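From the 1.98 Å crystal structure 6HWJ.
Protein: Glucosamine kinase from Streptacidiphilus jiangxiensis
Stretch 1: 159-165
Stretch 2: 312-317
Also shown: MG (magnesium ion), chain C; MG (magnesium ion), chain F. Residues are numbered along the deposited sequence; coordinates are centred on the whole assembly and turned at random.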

ATOM      1  N   GLY A 159     -14.471   0.552  12.662  1.00 38.67           N
ATOM      2  CA  GLY A 159     -13.960   1.228  13.832  1.00 41.29           C
ATOM      3  C   GLY A 159     -12.456   1.325  13.922  1.00 39.13           C
ATOM      4  O   GLY A 159     -11.948   1.801  14.936  1.00 41.50           O
ATOM      5  N   PHE A 160     -11.727   0.867  12.909  1.00 33.58           N
ATOM      6  CA  PHE A 160     -10.274   1.016  12.887  1.00 29.86           C
ATOM      7  C   PHE A 160      -9.892   2.486  12.727  1.00 31.62           C
ATOM      8  O   PHE A 160     -10.354   3.159  11.801  1.00 31.30           O
ATOM      9  CB  PHE A 160      -9.716   0.169  11.747  1.00 26.48           C
ATOM     10  CG  PHE A 160      -8.229   0.173  11.641  1.00 26.72           C
ATOM     11  CD1 PHE A 160      -7.462  -0.709  12.389  1.00 26.57           C
ATOM     12  CD2 PHE A 160      -7.590   1.036  10.763  1.00 24.38           C
ATOM     13  CE1 PHE A 160      -6.077  -0.718  12.261  1.00 24.41           C
ATOM     14  CE2 PHE A 160      -6.217   1.048  10.654  1.00 26.77           C
ATOM     15  CZ  PHE A 160      -5.461   0.149  11.404  1.00 27.82           C
ATOM     16  N   THR A 161      -9.044   2.987  13.630  1.00 32.10           N
ATOM     17  CA  THR A 161      -8.649   4.401  13.611  1.00 30.81           C
ATOM     18  C   THR A 161      -7.151   4.621  13.476  1.00 29.91           C
ATOM     19  O   THR A 161      -6.713   5.776  13.452  1.00 28.43           O
ATOM     20  CB  THR A 161      -9.131   5.127  14.880  1.00 33.59           C
ATOM     21  OG1 THR A 161      -8.496   4.564  16.048  1.00 33.22           O
ATOM     22  CG2 THR A 161     -10.640   5.003  15.018  1.00 34.81           C
ATOM     23  N   GLU A 162      -6.339   3.560  13.393  1.00 27.20           N
ATOM     24  CA  GLU A 162      -4.888   3.741  13.302  1.00 28.15           C
ATOM     25  C   GLU A 162      -4.476   3.918  11.841  1.00 29.91           C
ATOM     26  O   GLU A 162      -3.745   3.135  11.254  1.00 26.12           O
ATOM     27  CB  GLU A 162      -4.170   2.575  13.963  1.00 28.22           C
ATOM     28  CG  GLU A 162      -4.211   2.670  15.483  1.00 33.22           C
ATOM     29  CD  GLU A 162      -3.629   1.457  16.147  1.00 30.74           C
ATOM     30  OE1 GLU A 162      -2.432   1.488  16.490  1.00 31.14           O
ATOM     31  OE2 GLU A 162      -4.380   0.473  16.305  1.00 27.75           O
ATOM     32  N   MET A 163      -5.013   4.993  11.268  1.00 26.81           N
ATOM     33  CA  MET A 163      -4.765   5.432   9.908  1.00 24.72           C
ATOM     34  C   MET A 163      -5.157   6.909   9.837  1.00 22.38           C
ATOM     35  O   MET A 163      -5.938   7.370  10.667  1.00 21.86           O
ATOM     36  CB  MET A 163      -5.581   4.610   8.903  1.00 22.80           C
ATOM     37  CG  MET A 163      -7.068   4.672   9.120  1.00 25.35           C
ATOM     38  SD  MET A 163      -8.010   3.788   7.841  1.00 34.75           S
ATOM     39  CE  MET A 163      -9.648   3.866   8.506  1.00 30.08           C
ATOM     40  N   PRO A 164      -4.644   7.660   8.866  1.00 24.34           N
ATOM     41  CA  PRO A 164      -5.134   9.036   8.688  1.00 27.39           C
ATOM     42  C   PRO A 164      -6.652   9.004   8.603  1.00 27.47           C
ATOM     43  O   PRO A 164      -7.225   8.211   7.847  1.00 26.04           O
ATOM     44  CB  PRO A 164      -4.490   9.489   7.375  1.00 30.87           C
ATOM     45  CG  PRO A 164      -3.322   8.580   7.164  1.00 30.90           C
ATOM     46  CD  PRO A 164      -3.749   7.248   7.772  1.00 27.41           C
ATOM     47  N   ARG A 165      -7.308   9.821   9.427  1.00 25.65           N
ATOM     48  CA  ARG A 165      -8.754   9.773   9.481  1.00 27.48           C
ATOM     49  C   ARG A 165      -9.327   9.965   8.069  1.00 23.17           C
ATOM     50  O   ARG A 165      -8.977  10.934   7.392  1.00 25.21           O
ATOM     51  CB  ARG A 165      -9.308  10.856  10.417  1.00 29.63           C
ATOM     52  CG  ARG A 165     -10.834  10.816  10.518  1.00 40.25           C
ATOM     53  CD  ARG A 165     -11.416  12.163  10.897  1.00 51.75           C
ATOM     54  NE  ARG A 165     -11.352  12.415  12.333  1.00 60.43           N
ATOM     55  CZ  ARG A 165     -12.325  12.132  13.196  1.00 65.32           C
ATOM     56  NH1 ARG A 165     -12.158  12.408  14.480  1.00 67.60           N
ATOM     57  NH2 ARG A 165     -13.453  11.573  12.783  1.00 65.97           N
TER
HETATM   58 MG    MG C 501       4.231   3.368   0.925  1.00 37.98          MG
HETATM   59 MG    MG F 504       1.246   1.892  -3.190  1.00 45.28          MG
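Stretch 2, residues 312-317: RYAVVD

Stretch 2 crosses stretch 1 as a short strand against an irregular segment. Residues 312-315 are extended, with phi between -90° and -142° and psi between 121° and 142°; Val316 is still stretched out, at -135/176, and Asp317 then breaks the run with a positive phi of 74°. Stretch 1 has no regular helix or strand to pair with it. The touching parts, Phe160 to Pro164 and Tyr313 to Val316, run 75° apart, and a single backbone hydrogen bond joins them. The backbones come nearest at Met163 and Ala314, whose CA atoms are 3.8 Å apart.

Along stretch 1, Gly159 takes no part; its phi of 79° is of the kind that favours glycine. Phe160 is buried and makes a small contact. Its CA-to-CB bond points sideways, but with chi1 at t the ring comes nearer to the strand, and CE2 of Phe160 lies 3.7 Å from CG1 of Val315. The methyl sits at the ring edge, near the ring plane, so this is edge packing.

Thr161 points away and touches nothing in stretch 2; within stretch 1, a weak hydrogen bond of 2.9 Å runs from Met163 N to Thr161 O.

Glu162 holds the polar anchor. With a backbone at -87/62, it offers its carbonyl to the strand, and Val315 N donates to Glu162 O at 2.9 Å with an N-H...O angle of 165°. Glu162 O also takes a CA-H...O contact from Ala314 CA at 3.3 Å, so one carbonyl meets two successive residues of the strand. The side chain lies alongside Tyr313: Glu162 CB is 3.3 Å from Tyr313 O, and Glu162 OE1 is 4.0 Å from Tyr313 CB. Tyr313 brings its backbone and CB to this contact, while the end of its side chain leads away.

Met163 lies at the close crossing. Its CA is 3.8 Å from Ala314 CB, so the alanine methyl sits beside the close approach of the two backbones. Met163 CB packs 3.4 Å from Val315 O and 4.2 Å from Val315 CG1, whereas the end of the methionine side chain leads away from the strand. Val315 is thus shared, its CG1 meeting both Phe160 and Met163 while its backbone nitrogen makes the hydrogen bond.

Pro164 closes the contact with its ring. Its CD is 4.0 Å from Ala314 CB and 3.4 Å from Val315 O, and its CG reaches to 3.6 Å from Val316 CG1, giving three consecutive residues of stretch 2, Ala314 to Val316, a neighbour in one proline. Arg165 is beyond reach, as is Asp317, whose carboxylate instead binds both magnesium ions: Asp317 OD2 is 2.2 Å from the MG of chain C and Asp317 OD1 2.2 Å from the MG of chain F.

The rule to read here is economy: about 295 Å² of buried surface, summed over both sides, combines one well-aligned backbone hydrogen bond with small apolar contacts around a close crossing.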

ATOM      1  N   ARG A 312       1.142   7.952  18.336  1.00 27.91           N
ATOM      2  CA  ARG A 312       0.042   7.486  17.504  1.00 28.52           C
ATOM      3  C   ARG A 312       0.591   6.850  16.233  1.00 26.69           C
ATOM      4  O   ARG A 312       1.487   7.421  15.590  1.00 26.55           O
ATOM      5  CB  ARG A 312      -0.884   8.649  17.142  1.00 33.93           C
ATOM      6  CG  ARG A 312      -1.648   9.228  18.321  1.00 45.32           C
ATOM      7  CD  ARG A 312      -2.460  10.430  17.893  1.00 60.37           C
ATOM      8  NE  ARG A 312      -3.570  10.699  18.803  1.00 75.80           N
ATOM      9  CZ  ARG A 312      -3.456  11.341  19.964  1.00 86.41           C
ATOM     10  NH1 ARG A 312      -4.530  11.536  20.720  1.00 89.85           N
ATOM     11  NH2 ARG A 312      -2.273  11.782  20.370  1.00 89.73           N
ATOM     12  N   TYR A 313       0.054   5.673  15.880  1.00 26.96           N
ATOM     13  CA  TYR A 313       0.458   4.935  14.689  1.00 27.36           C
ATOM     14  C   TYR A 313      -0.637   5.002  13.630  1.00 27.81           C
ATOM     15  O   TYR A 313      -1.823   4.900  13.954  1.00 29.38           O
ATOM     16  CB  TYR A 313       0.741   3.457  15.033  1.00 25.66           C
ATOM     17  CG  TYR A 313       1.940   3.262  15.921  1.00 25.56           C
ATOM     18  CD1 TYR A 313       1.905   3.600  17.263  1.00 27.48           C
ATOM     19  CD2 TYR A 313       3.121   2.756  15.403  1.00 28.13           C
ATOM     20  CE1 TYR A 313       3.027   3.424  18.087  1.00 30.11           C
ATOM     21  CE2 TYR A 313       4.236   2.569  16.207  1.00 29.26           C
ATOM     22  CZ  TYR A 313       4.183   2.888  17.534  1.00 31.19           C
ATOM     23  OH  TYR A 313       5.316   2.715  18.300  1.00 30.58           O
ATOM     24  N   ALA A 314      -0.237   5.147  12.365  1.00 24.86           N
ATOM     25  CA  ALA A 314      -1.187   5.294  11.265  1.00 23.63           C
ATOM     26  C   ALA A 314      -0.668   4.541  10.046  1.00 24.42           C
ATOM     27  O   ALA A 314       0.421   4.841   9.564  1.00 26.68           O
ATOM     28  CB  ALA A 314      -1.383   6.779  10.925  1.00 27.52           C
ATOM     29  N   VAL A 315      -1.447   3.577   9.546  1.00 23.95           N
ATOM     30  CA  VAL A 315      -1.062   2.804   8.366  1.00 23.36           C
ATOM     31  C   VAL A 315      -1.583   3.519   7.127  1.00 24.26           C
ATOM     32  O   VAL A 315      -2.677   4.116   7.136  1.00 23.48           O
ATOM     33  CB  VAL A 315      -1.567   1.355   8.454  1.00 25.04           C
ATOM     34  CG1 VAL A 315      -3.060   1.303   8.658  1.00 29.79           C
ATOM     35  CG2 VAL A 315      -1.177   0.583   7.151  1.00 27.40           C
ATOM     36  N   VAL A 316      -0.780   3.507   6.060  1.00 22.79           N
ATOM     37  CA  VAL A 316      -1.158   4.126   4.794  1.00 23.91           C
ATOM     38  C   VAL A 316      -0.823   3.174   3.651  1.00 23.90           C
ATOM     39  O   VAL A 316      -0.264   2.100   3.866  1.00 22.62           O
ATOM     40  CB  VAL A 316      -0.459   5.477   4.581  1.00 25.93           C
ATOM     41  CG1 VAL A 316      -0.826   6.444   5.679  1.00 28.69           C
ATOM     42  CG2 VAL A 316       1.045   5.285   4.561  1.00 27.07           C
ATOM     43  N   ASP A 317      -1.194   3.583   2.426  1.00 28.06           N
ATOM     44  CA  ASP A 317      -0.774   2.917   1.179  1.00 27.25           C
ATOM     45  C   ASP A 317      -1.509   1.595   0.973  1.00 24.46           C
ATOM     46  O   ASP A 317      -0.934   0.521   1.163  1.00 27.08           O
ATOM     47  CB  ASP A 317       0.745   2.705   1.216  1.00 35.44           C
ATOM     48  CG  ASP A 317       1.346   2.482  -0.179  1.00 47.88           C
ATOM     49  OD1 ASP A 317       0.598   2.124  -1.108  1.00 53.02           O
ATOM     50  OD2 ASP A 317       2.583   2.670  -0.321  1.00 52.78           O
TER
HETATM   51  O   HOH W   1       3.290   1.827  -2.583  1.00 40.00           O
HETATM   52  O   HOH W   2       5.992   3.884   2.159  1.00 44.11           O
HETATM   53  O   HOH W   3       3.457   4.968   1.930  1.00 40.28           O
HETATM   54  O   HOH W   4       4.934   5.034  -0.276  1.00 38.41           O
HETATM   55  O   HOH W   5       1.412  -0.117  -2.317  1.00 39.06           O